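Fructokinase (Xylella fastidiosa Temecula1, PDB 3LJS) probably transfers the gamma-phosphate of ATP to fructose, as expected of a fructokinase of the PfkB carbohydrate kinase family. Local coordinates at residues C9-Q20 / F31-V42; W238-P248 / C286-R297. All coordinates share one frame; numbering follows the deposited sequence.

Interaction 1 (C9-Q20 / F31-V42); sequences CFGEALIDMLAQ and FLQCAGGAPANV
A chi1 of 83° sets E12 CG between its backbone N and carbonyl carbon, and a bend at chi2 (-72°) brings both carboxylate oxygens beside P39 CD, with E12 OE1 3.5 Å from it, the two side chains crossing at about a right angle. OE2 is hydrogen-bonded to N138 ND2. The P39 ring also leans on the F10 carbonyl, C9 CB meets P39 O, and C9 SG reaches V42 CG1 at 3.8 Å, fixing the first turn of helix 38-49 to strand 6-10. Strands 14-19 and 30-36 pair antiparallel through six backbone hydrogen bonds; D16 N reaches C34 O at 2.7 Å. On one side of this hairpin, F31 packs obliquely on A19, with CE1 3.3 Å from A19 CB, while the methyl end of selenomethionine M17 bends to F31 CB. On the other side, L18 CD2 touches C34 SG. F31 and L32 pair with a strand of the second subunit, so the sheet continues across the dimer interface, consistent with the lid-mediated dimers of some PfkB kinases. Two glycines line the passage from strand 30-36 into helix 38-49: G36 CA packs 3.4 Å from D16 OD2, and G37 CA makes a CA-H...O contact with E12 O at 3.4 Å. A water accepts from G37 N (2.9 Å) and lies 3.1 Å from D16 OD2, though other acceptors compete for its protons. Thus apolar packing and backbone bonds dominate, whereas E12 N and E12 O are buried without a hydrogen-bond partner in the model, probably at some desolvation cost.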
loop_
_atom_site.group_PDB
_atom_site.type_symbol
_atom_site.label_atom_id
_atom_site.label_comp_id
_atom_site.label_asym_id
_atom_site.label_seq_id
_atom_site.Cartn_x
_atom_site.Cartn_y
_atom_site.Cartn_z
ATOM N N CYS B 9 -3.471 -25.226 -0.943
ATOM C CA CYS B 9 -3.794 -24.018 -1.703
ATOM C C CYS B 9 -2.542 -23.167 -1.787
ATOM O O CYS B 9 -2.007 -22.740 -0.768
ATOM C CB CYS B 9 -4.912 -23.239 -1.011
ATOM S SG CYS B 9 -6.495 -24.116 -0.994
ATOM N N PHE B 10 -2.083 -22.909 -3.004
ATOM C CA PHE B 10 -0.859 -22.148 -3.188
ATOM C C PHE B 10 -1.001 -20.797 -3.873
ATOM O O PHE B 10 -1.782 -20.637 -4.805
ATOM C CB PHE B 10 0.143 -22.988 -3.987
ATOM C CG PHE B 10 1.384 -22.236 -4.368
ATOM C CD1 PHE B 10 2.422 -22.077 -3.457
ATOM C CD2 PHE B 10 1.493 -21.637 -5.621
ATOM C CE1 PHE B 10 3.553 -21.328 -3.789
ATOM C CE2 PHE B 10 2.618 -20.886 -5.961
ATOM C CZ PHE B 10 3.646 -20.732 -5.043
ATOM N N GLY B 11 -0.220 -19.825 -3.419
ATOM C CA GLY B 11 -0.267 -18.532 -4.065
ATOM C C GLY B 11 -0.246 -17.310 -3.180
ATOM O O GLY B 11 0.525 -17.208 -2.227
ATOM N N GLU B 12 -1.123 -16.369 -3.499
ATOM C CA GLU B 12 -1.166 -15.140 -2.750
ATOM C C GLU B 12 -2.292 -15.024 -1.745
ATOM O O GLU B 12 -3.417 -15.478 -1.971
ATOM C CB GLU B 12 -1.221 -13.941 -3.708
ATOM C CG GLU B 12 -2.612 -13.584 -4.237
ATOM C CD GLU B 12 -3.164 -14.581 -5.252
ATOM O OE1 GLU B 12 -2.497 -15.606 -5.529
ATOM O OE2 GLU B 12 -4.277 -14.335 -5.779
ATOM N N ALA B 13 -1.938 -14.424 -0.619
ATOM C CA ALA B 13 -2.846 -14.110 0.463
ATOM C C ALA B 13 -2.504 -12.625 0.589
ATOM O O ALA B 13 -1.328 -12.262 0.648
ATOM C CB ALA B 13 -2.462 -14.862 1.737
ATOM N N LEU B 14 -3.510 -11.765 0.582
ATOM C CA LEU B 14 -3.253 -10.335 0.679
ATOM C C LEU B 14 -4.382 -9.645 1.411
ATOM O O LEU B 14 -5.351 -10.290 1.810
ATOM C CB LEU B 14 -3.089 -9.734 -0.721
ATOM C CG LEU B 14 -4.126 -10.125 -1.782
ATOM C CD1 LEU B 14 -5.491 -9.538 -1.450
ATOM C CD2 LEU B 14 -3.655 -9.616 -3.139
ATOM N N ILE B 15 -4.255 -8.331 1.580
ATOM C CA ILE B 15 -5.270 -7.548 2.271
ATOM C C ILE B 15 -6.158 -6.795 1.296
ATOM O O ILE B 15 -5.665 -6.071 0.427
ATOM C CB ILE B 15 -4.627 -6.507 3.222
ATOM C CG1 ILE B 15 -3.768 -7.212 4.273
ATOM C CG2 ILE B 15 -5.704 -5.664 3.882
ATOM C CD1 ILE B 15 -4.536 -8.145 5.178
ATOM N N ASP B 16 -7.467 -6.988 1.420
ATOM C CA ASP B 16 -8.413 -6.259 0.587
ATOM C C ASP B 16 -8.796 -5.066 1.458
ATOM O O ASP B 16 -9.317 -5.251 2.561
ATOM C CB ASP B 16 -9.679 -7.079 0.291
ATOM C CG ASP B 16 -9.435 -8.230 -0.678
ATOM O OD1 ASP B 16 -8.707 -8.040 -1.671
ATOM O OD2 ASP B 16 -9.997 -9.322 -0.455
HETATM N N MSE B 17 -8.512 -3.855 0.982
HETATM C CA MSE B 17 -8.846 -2.639 1.721
HETATM C C MSE B 17 -10.104 -2.047 1.094
HETATM O O MSE B 17 -10.053 -1.448 0.019
HETATM C CB MSE B 17 -7.692 -1.636 1.649
HETATM C CG MSE B 17 -6.478 -2.026 2.470
HETATM SE SE MSE B 17 -6.778 -1.878 4.380
HETATM C CE MSE B 17 -6.265 -0.040 4.602
ATOM N N LEU B 18 -11.228 -2.225 1.784
ATOM C CA LEU B 18 -12.532 -1.776 1.312
ATOM C C LEU B 18 -12.859 -0.323 1.622
ATOM O O LEU B 18 -13.116 0.035 2.769
ATOM C CB LEU B 18 -13.619 -2.683 1.901
ATOM C CG LEU B 18 -13.824 -4.081 1.299
ATOM C CD1 LEU B 18 -12.507 -4.737 0.955
ATOM C CD2 LEU B 18 -14.615 -4.932 2.285
ATOM N N ALA B 19 -12.862 0.511 0.589
ATOM C CA ALA B 19 -13.163 1.926 0.754
ATOM C C ALA B 19 -14.629 2.099 1.121
ATOM O O ALA B 19 -15.508 1.590 0.426
ATOM C CB ALA B 19 -12.857 2.685 -0.536
ATOM N N GLN B 20 -14.884 2.811 2.213
ATOM C CA GLN B 20 -16.249 3.059 2.659
ATOM C C GLN B 20 -16.740 4.392 2.112
ATOM O O GLN B 20 -15.951 5.310 1.884
ATOM C CB GLN B 20 -16.324 3.084 4.187
ATOM C CG GLN B 20 -15.941 1.779 4.857
ATOM C CD GLN B 20 -16.571 0.581 4.183
ATOM O OE1 GLN B 20 -16.030 0.044 3.216
ATOM N NE2 GLN B 20 -17.730 0.162 4.681
ATOM N N PHE B 31 -11.251 2.888 5.443
ATOM C CA PHE B 31 -10.997 1.697 4.646
ATOM C C PHE B 31 -11.020 0.524 5.614
ATOM O O PHE B 31 -10.384 0.579 6.666
ATOM C CB PHE B 31 -9.625 1.794 3.970
ATOM C CG PHE B 31 -9.572 2.793 2.844
ATOM C CD1 PHE B 31 -9.786 2.393 1.530
ATOM C CD2 PHE B 31 -9.333 4.137 3.102
ATOM C CE1 PHE B 31 -9.766 3.319 0.483
ATOM C CE2 PHE B 31 -9.314 5.069 2.064
ATOM C CZ PHE B 31 -9.531 4.657 0.751
ATOM N N LEU B 32 -11.760 -0.524 5.265
ATOM C CA LEU B 32 -11.864 -1.704 6.116
ATOM C C LEU B 32 -10.921 -2.817 5.672
ATOM O O LEU B 32 -10.841 -3.151 4.492
ATOM C CB LEU B 32 -13.310 -2.212 6.125
ATOM C CG LEU B 32 -14.291 -1.591 7.131
ATOM C CD1 LEU B 32 -13.880 -0.181 7.508
ATOM C CD2 LEU B 32 -15.692 -1.619 6.531
ATOM N N GLN B 33 -10.217 -3.390 6.639
ATOM C CA GLN B 33 -9.255 -4.460 6.399
ATOM C C GLN B 33 -9.911 -5.839 6.329
ATOM O O GLN B 33 -10.555 -6.273 7.284
ATOM C CB GLN B 33 -8.218 -4.452 7.518
ATOM C CG GLN B 33 -7.222 -5.589 7.475
ATOM C CD GLN B 33 -6.419 -5.682 8.755
ATOM O OE1 GLN B 33 -6.967 -5.957 9.823
ATOM N NE2 GLN B 33 -5.119 -5.445 8.658
ATOM N N CYS B 34 -9.737 -6.520 5.200
ATOM C CA CYS B 34 -10.291 -7.858 5.000
ATOM C C CYS B 34 -9.259 -8.810 4.401
ATOM O O CYS B 34 -8.529 -8.445 3.480
ATOM C CB CYS B 34 -11.506 -7.804 4.071
ATOM S SG CYS B 34 -12.945 -7.003 4.793
ATOM N N ALA B 35 -9.204 -10.029 4.930
ATOM C CA ALA B 35 -8.278 -11.037 4.427
ATOM C C ALA B 35 -8.735 -11.440 3.028
ATOM O O ALA B 35 -9.928 -11.621 2.785
ATOM C CB ALA B 35 -8.269 -12.254 5.353
ATOM N N GLY B 36 -7.785 -11.573 2.104
ATOM C CA GLY B 36 -8.131 -11.933 0.741
ATOM C C GLY B 36 -7.067 -12.739 0.020
ATOM O O GLY B 36 -6.101 -13.201 0.629
ATOM N N GLY B 37 -7.240 -12.888 -1.289
ATOM C CA GLY B 37 -6.318 -13.671 -2.091
ATOM C C GLY B 37 -7.115 -14.878 -2.555
ATOM O O GLY B 37 -7.725 -15.564 -1.732
ATOM N N ALA B 38 -7.123 -15.144 -3.858
ATOM C CA ALA B 38 -7.904 -16.261 -4.391
ATOM C C ALA B 38 -7.628 -17.606 -3.712
ATOM O O ALA B 38 -8.539 -18.213 -3.154
ATOM C CB ALA B 38 -7.709 -16.370 -5.907
ATOM N N PRO B 39 -6.378 -18.102 -3.761
ATOM C CA PRO B 39 -6.143 -19.391 -3.097
ATOM C C PRO B 39 -6.375 -19.333 -1.584
ATOM O O PRO B 39 -6.724 -20.338 -0.961
ATOM C CB PRO B 39 -4.693 -19.726 -3.474
ATOM C CG PRO B 39 -4.081 -18.381 -3.793
ATOM C CD PRO B 39 -5.190 -17.670 -4.518
ATOM N N ALA B 40 -6.196 -18.151 -0.998
ATOM C CA ALA B 40 -6.406 -17.976 0.436
ATOM C C ALA B 40 -7.884 -18.145 0.767
ATOM O O ALA B 40 -8.233 -18.788 1.759
ATOM C CB ALA B 40 -5.921 -16.592 0.888
ATOM N N ASN B 41 -8.749 -17.566 -0.063
ATOM C CA ASN B 41 -10.193 -17.682 0.143
ATOM C C ASN B 41 -10.609 -19.151 0.026
ATOM O O ASN B 41 -11.437 -19.634 0.788
ATOM C CB ASN B 41 -10.974 -16.879 -0.904
ATOM C CG ASN B 41 -10.763 -15.373 -0.789
ATOM O OD1 ASN B 41 -10.547 -14.842 0.302
ATOM N ND2 ASN B 41 -10.857 -14.675 -1.919
ATOM N N VAL B 42 -10.043 -19.857 -0.946
ATOM C CA VAL B 42 -10.389 -21.261 -1.130
ATOM C C VAL B 42 -10.024 -22.050 0.120
ATOM O O VAL B 42 -10.800 -22.884 0.585
ATOM C CB VAL B 42 -9.666 -21.857 -2.357
ATOM C CG1 VAL B 42 -9.931 -23.357 -2.443
ATOM C CG2 VAL B 42 -10.158 -21.164 -3.637
HETATM O O HOH W 1 -9.352 -11.435 -2.648
#

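Interaction 2 (W238-P248 / C286-R297)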
loop_
_atom_site.group_PDB
_atom_site.type_symbol
_atom_site.label_atom_id
_atom_site.label_comp_id
_atom_site.label_asym_id
_atom_site.label_seq_id
_atom_site.Cartn_x
_atom_site.Cartn_y
_atom_site.Cartn_z
ATOM N N TRP B 238 -20.175 -27.731 -17.108
ATOM C CA TRP B 238 -19.037 -28.610 -16.875
ATOM C C TRP B 238 -18.795 -29.443 -18.126
ATOM O O TRP B 238 -19.727 -29.735 -18.875
ATOM C CB TRP B 238 -19.276 -29.526 -15.668
ATOM C CG TRP B 238 -20.442 -30.469 -15.804
ATOM C CD1 TRP B 238 -21.703 -30.290 -15.314
ATOM C CD2 TRP B 238 -20.440 -31.745 -16.451
ATOM N NE1 TRP B 238 -22.488 -31.380 -15.611
ATOM C CE2 TRP B 238 -21.737 -32.288 -16.312
ATOM C CE3 TRP B 238 -19.468 -32.485 -17.137
ATOM C CZ2 TRP B 238 -22.088 -33.541 -16.834
ATOM C CZ3 TRP B 238 -19.817 -33.734 -17.656
ATOM C CH2 TRP B 238 -21.116 -34.244 -17.501
ATOM N N TYR B 239 -17.536 -29.802 -18.353
ATOM C CA TYR B 239 -17.138 -30.597 -19.511
ATOM C C TYR B 239 -16.079 -31.613 -19.101
ATOM O O TYR B 239 -15.220 -31.318 -18.269
ATOM C CB TYR B 239 -16.509 -29.710 -20.587
ATOM C CG TYR B 239 -17.365 -28.568 -21.073
ATOM C CD1 TYR B 239 -18.198 -28.715 -22.182
ATOM C CD2 TYR B 239 -17.337 -27.333 -20.426
ATOM C CE1 TYR B 239 -18.982 -27.652 -22.638
ATOM C CE2 TYR B 239 -18.115 -26.269 -20.870
ATOM C CZ TYR B 239 -18.934 -26.435 -21.973
ATOM O OH TYR B 239 -19.705 -25.383 -22.398
ATOM N N THR B 240 -16.150 -32.804 -19.687
ATOM C CA THR B 240 -15.156 -33.849 -19.452
ATOM C C THR B 240 -14.819 -34.310 -20.858
ATOM O O THR B 240 -15.414 -33.826 -21.822
ATOM C CB THR B 240 -15.714 -35.054 -18.659
ATOM O OG1 THR B 240 -16.762 -35.679 -19.410
ATOM C CG2 THR B 240 -16.240 -34.608 -17.308
ATOM N N ARG B 241 -13.880 -35.237 -20.997
ATOM C CA ARG B 241 -13.534 -35.699 -22.336
ATOM C C ARG B 241 -14.620 -36.576 -22.955
ATOM O O ARG B 241 -14.548 -36.904 -24.134
ATOM C CB ARG B 241 -12.202 -36.456 -22.313
ATOM C CG ARG B 241 -11.055 -35.597 -21.816
ATOM C CD ARG B 241 -9.717 -36.316 -21.853
ATOM N NE ARG B 241 -8.684 -35.469 -21.269
ATOM C CZ ARG B 241 -7.379 -35.610 -21.481
ATOM N NH1 ARG B 241 -6.932 -36.576 -22.277
ATOM N NH2 ARG B 241 -6.521 -34.780 -20.893
ATOM N N THR B 242 -15.635 -36.932 -22.173
ATOM C CA THR B 242 -16.707 -37.790 -22.676
ATOM C C THR B 242 -18.099 -37.164 -22.710
ATOM O O THR B 242 -19.001 -37.700 -23.356
ATOM C CB THR B 242 -16.794 -39.100 -21.858
ATOM O OG1 THR B 242 -16.941 -38.791 -20.466
ATOM C CG2 THR B 242 -15.541 -39.942 -22.059
ATOM N N ALA B 243 -18.288 -36.037 -22.028
ATOM C CA ALA B 243 -19.602 -35.399 -22.013
ATOM C C ALA B 243 -19.573 -33.969 -21.479
ATOM O O ALA B 243 -18.511 -33.422 -21.184
ATOM C CB ALA B 243 -20.570 -36.233 -21.181
ATOM N N GLY B 244 -20.759 -33.380 -21.360
ATOM C CA GLY B 244 -20.886 -32.030 -20.850
ATOM C C GLY B 244 -22.269 -31.835 -20.259
ATOM O O GLY B 244 -23.214 -32.541 -20.631
ATOM N N GLY B 245 -22.397 -30.893 -19.331
ATOM C CA GLY B 245 -23.693 -30.643 -18.727
ATOM C C GLY B 245 -23.748 -29.341 -17.954
ATOM O O GLY B 245 -22.891 -28.471 -18.126
ATOM N N GLU B 246 -24.754 -29.226 -17.090
ATOM C CA GLU B 246 -24.970 -28.041 -16.271
ATOM C C GLU B 246 -24.841 -28.343 -14.777
ATOM O O GLU B 246 -24.993 -29.487 -14.333
ATOM C CB GLU B 246 -26.369 -27.476 -16.512
ATOM C CG GLU B 246 -26.763 -27.320 -17.965
ATOM C CD GLU B 246 -25.788 -26.471 -18.740
ATOM O OE1 GLU B 246 -25.386 -25.409 -18.218
ATOM O OE2 GLU B 246 -25.433 -26.861 -19.873
ATOM N N VAL B 247 -24.567 -27.302 -14.003
ATOM C CA VAL B 247 -24.442 -27.439 -12.559
ATOM C C VAL B 247 -25.676 -26.810 -11.932
ATOM O O VAL B 247 -26.105 -25.727 -12.341
ATOM C CB VAL B 247 -23.185 -26.709 -12.022
ATOM C CG1 VAL B 247 -23.198 -26.698 -10.496
ATOM C CG2 VAL B 247 -21.924 -27.396 -12.528
ATOM N N PRO B 248 -26.280 -27.491 -10.944
ATOM C CA PRO B 248 -27.477 -26.956 -10.277
ATOM C C PRO B 248 -27.098 -25.668 -9.546
ATOM O O PRO B 248 -26.032 -25.599 -8.936
ATOM C CB PRO B 248 -27.862 -28.071 -9.304
ATOM C CG PRO B 248 -27.324 -29.311 -9.970
ATOM C CD PRO B 248 -25.977 -28.851 -10.469
ATOM N N CYS B 286 -15.045 -38.379 -13.353
ATOM C CA CYS B 286 -15.282 -37.708 -14.621
ATOM C C CYS B 286 -16.063 -38.546 -15.620
ATOM O O CYS B 286 -16.579 -38.017 -16.605
ATOM C CB CYS B 286 -13.956 -37.263 -15.230
ATOM S SG CYS B 286 -13.193 -35.934 -14.287
ATOM N N HIS B 287 -16.155 -39.848 -15.364
ATOM C CA HIS B 287 -16.898 -40.741 -16.246
ATOM C C HIS B 287 -18.317 -40.954 -15.724
ATOM O O HIS B 287 -19.096 -41.687 -16.329
ATOM C CB HIS B 287 -16.197 -42.101 -16.355
ATOM C CG HIS B 287 -14.878 -42.048 -17.063
ATOM N ND1 HIS B 287 -13.978 -43.092 -17.033
ATOM C CD2 HIS B 287 -14.312 -41.084 -17.825
ATOM C CE1 HIS B 287 -12.912 -42.769 -17.745
ATOM N NE2 HIS B 287 -13.089 -41.558 -18.238
ATOM N N ASP B 288 -18.658 -40.294 -14.620
ATOM C CA ASP B 288 -19.983 -40.468 -14.024
ATOM C C ASP B 288 -20.751 -39.164 -13.783
ATOM O O ASP B 288 -20.706 -38.593 -12.697
ATOM C CB ASP B 288 -19.826 -41.247 -12.718
ATOM C CG ASP B 288 -21.144 -41.534 -12.049
ATOM O OD1 ASP B 288 -22.192 -41.474 -12.731
ATOM O OD2 ASP B 288 -21.123 -41.834 -10.837
ATOM N N PRO B 289 -21.494 -38.694 -14.800
ATOM C CA PRO B 289 -22.282 -37.459 -14.732
ATOM C C PRO B 289 -23.160 -37.337 -13.492
ATOM O O PRO B 289 -23.397 -36.230 -13.002
ATOM C CB PRO B 289 -23.098 -37.505 -16.023
ATOM C CG PRO B 289 -22.165 -38.196 -16.969
ATOM C CD PRO B 289 -21.651 -39.338 -16.114
ATOM N N GLU B 290 -23.643 -38.469 -12.985
ATOM C CA GLU B 290 -24.481 -38.463 -11.794
ATOM C C GLU B 290 -23.689 -37.943 -10.584
ATOM O O GLU B 290 -24.201 -37.146 -9.796
ATOM C CB GLU B 290 -25.026 -39.874 -11.536
ATOM C CG GLU B 290 -25.893 -39.990 -10.297
ATOM C CD GLU B 290 -26.744 -41.253 -10.290
ATOM O OE1 GLU B 290 -26.187 -42.370 -10.415
ATOM O OE2 GLU B 290 -27.981 -41.122 -10.155
ATOM N N SER B 291 -22.443 -38.388 -10.439
ATOM C CA SER B 291 -21.604 -37.922 -9.339
ATOM C C SER B 291 -21.180 -36.471 -9.589
ATOM O O SER B 291 -21.131 -35.662 -8.664
ATOM C CB SER B 291 -20.355 -38.795 -9.202
ATOM O OG SER B 291 -20.702 -40.130 -8.875
ATOM N N ILE B 292 -20.868 -36.150 -10.842
ATOM C CA ILE B 292 -20.455 -34.794 -11.190
ATOM C C ILE B 292 -21.538 -33.798 -10.780
ATOM O O ILE B 292 -21.260 -32.817 -10.093
ATOM C CB ILE B 292 -20.185 -34.660 -12.706
ATOM C CG1 ILE B 292 -18.992 -35.539 -13.101
ATOM C CG2 ILE B 292 -19.904 -33.187 -13.068
ATOM C CD1 ILE B 292 -18.705 -35.558 -14.596
ATOM N N VAL B 293 -22.775 -34.060 -11.191
ATOM C CA VAL B 293 -23.890 -33.181 -10.850
ATOM C C VAL B 293 -24.097 -33.100 -9.337
ATOM O O VAL B 293 -24.338 -32.024 -8.791
ATOM C CB VAL B 293 -25.201 -33.661 -11.520
ATOM C CG1 VAL B 293 -26.383 -32.857 -11.004
ATOM C CG2 VAL B 293 -25.090 -33.514 -13.033
ATOM N N SER B 294 -24.007 -34.236 -8.658
ATOM C CA SER B 294 -24.186 -34.257 -7.211
ATOM C C SER B 294 -23.136 -33.412 -6.500
ATOM O O SER B 294 -23.455 -32.613 -5.621
ATOM C CB SER B 294 -24.118 -35.692 -6.685
ATOM O OG SER B 294 -24.090 -35.696 -5.268
ATOM N N THR B 295 -21.879 -33.587 -6.886
ATOM C CA THR B 295 -20.788 -32.845 -6.272
ATOM C C THR B 295 -20.806 -31.357 -6.589
ATOM O O THR B 295 -20.555 -30.526 -5.711
ATOM C CB THR B 295 -19.431 -33.428 -6.691
ATOM O OG1 THR B 295 -19.261 -34.704 -6.065
ATOM C CG2 THR B 295 -18.287 -32.496 -6.287
ATOM N N LEU B 296 -21.096 -31.004 -7.835
ATOM C CA LEU B 296 -21.126 -29.595 -8.187
ATOM C C LEU B 296 -22.330 -28.892 -7.564
ATOM O O LEU B 296 -22.304 -27.678 -7.367
ATOM C CB LEU B 296 -21.090 -29.423 -9.707
ATOM C CG LEU B 296 -19.805 -30.019 -10.305
ATOM C CD1 LEU B 296 -19.796 -29.819 -11.812
ATOM C CD2 LEU B 296 -18.571 -29.361 -9.665
ATOM N N ARG B 297 -23.389 -29.641 -7.253
ATOM C CA ARG B 297 -24.546 -29.024 -6.606
ATOM C C ARG B 297 -24.095 -28.545 -5.223
ATOM O O ARG B 297 -24.485 -27.470 -4.762
ATOM C CB ARG B 297 -25.698 -30.020 -6.434
ATOM C CG ARG B 297 -26.796 -29.490 -5.505
ATOM C CD ARG B 297 -27.915 -30.501 -5.261
ATOM N NE ARG B 297 -28.669 -30.777 -6.480
ATOM C CZ ARG B 297 -28.597 -31.912 -7.169
ATOM N NH1 ARG B 297 -27.804 -32.898 -6.761
ATOM N NH2 ARG B 297 -29.312 -32.057 -8.276
HETATM O O HOH W 2 -18.361 -37.632 -18.526
#
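W238 carries the contact, lying flat between its own hairpin and helix 289-305. Its chi1 of 62° places CG between the backbone N and carbonyl carbon, and the side chain meets P289, I292 and L296. I292 CG2 sits over one face as a CH-pi contact, 3.7 Å from the centroid of the five-membered ring and 10° off its normal; G245 N lies over the opposite face. P289 CB approaches the CH2 end of the ring obliquely, and L296 CD1 meets W238 CB at 3.9 Å. Two residues on, T240 turns CG2 toward I292 CD1, tip to tip at 3.8 Å. T240 OG1 accepts from the backbone N of T242 and A243, an ST turn and ST motif at the bend between strands 237-240 and 244-246. A water lies 2.7 Å from T242 OG1, also meets T240 OG1, and donates to C286 O at 2.6 Å, bridging the two segments. Past the second strand, V247 straddles L296: CG1 is 3.5 Å from L296 CB, and CG2 presses on L296 CD1 at 3.3 Å, tighter than usual carbon contact. P248 closes the row, its CG 3.8 Å from V293 CG1 and over one face of the R297 guanidinium, whose chain bends at chi3 (-66°) to lie across the proline. The edge hairpin of the large sheet is thereby seated on the helix. With no direct hydrogen bond across the segments, cohesion probably comes mainly from burying apolar surface and close van der Waals contact, supplemented by the water bridge near the bend.

How the interactions relate
Interactions 1 and 2 lie on opposite sides of the chain's centre, their own centres about 30 Å apart and their nearest atoms about 13 Å apart, without touching. Both reach the nine-stranded central sheet: interaction 1 at inner strand 6-10, where the lid hairpin departs, and interaction 2 at edge strands 237-240 and 244-246. Each lies near ATP-binding residues, though no ATP occupies this chain. The side chain of A38 is about 7 Å from that of ATP-binding R170 and about 4 Å from a phosphate ion, probably from the crystallisation liquor, though such ions often mark pockets. V247 is about 8 Å from T230 and E246 about 8 Å from D231, both ATP-binding, side chain to side chain.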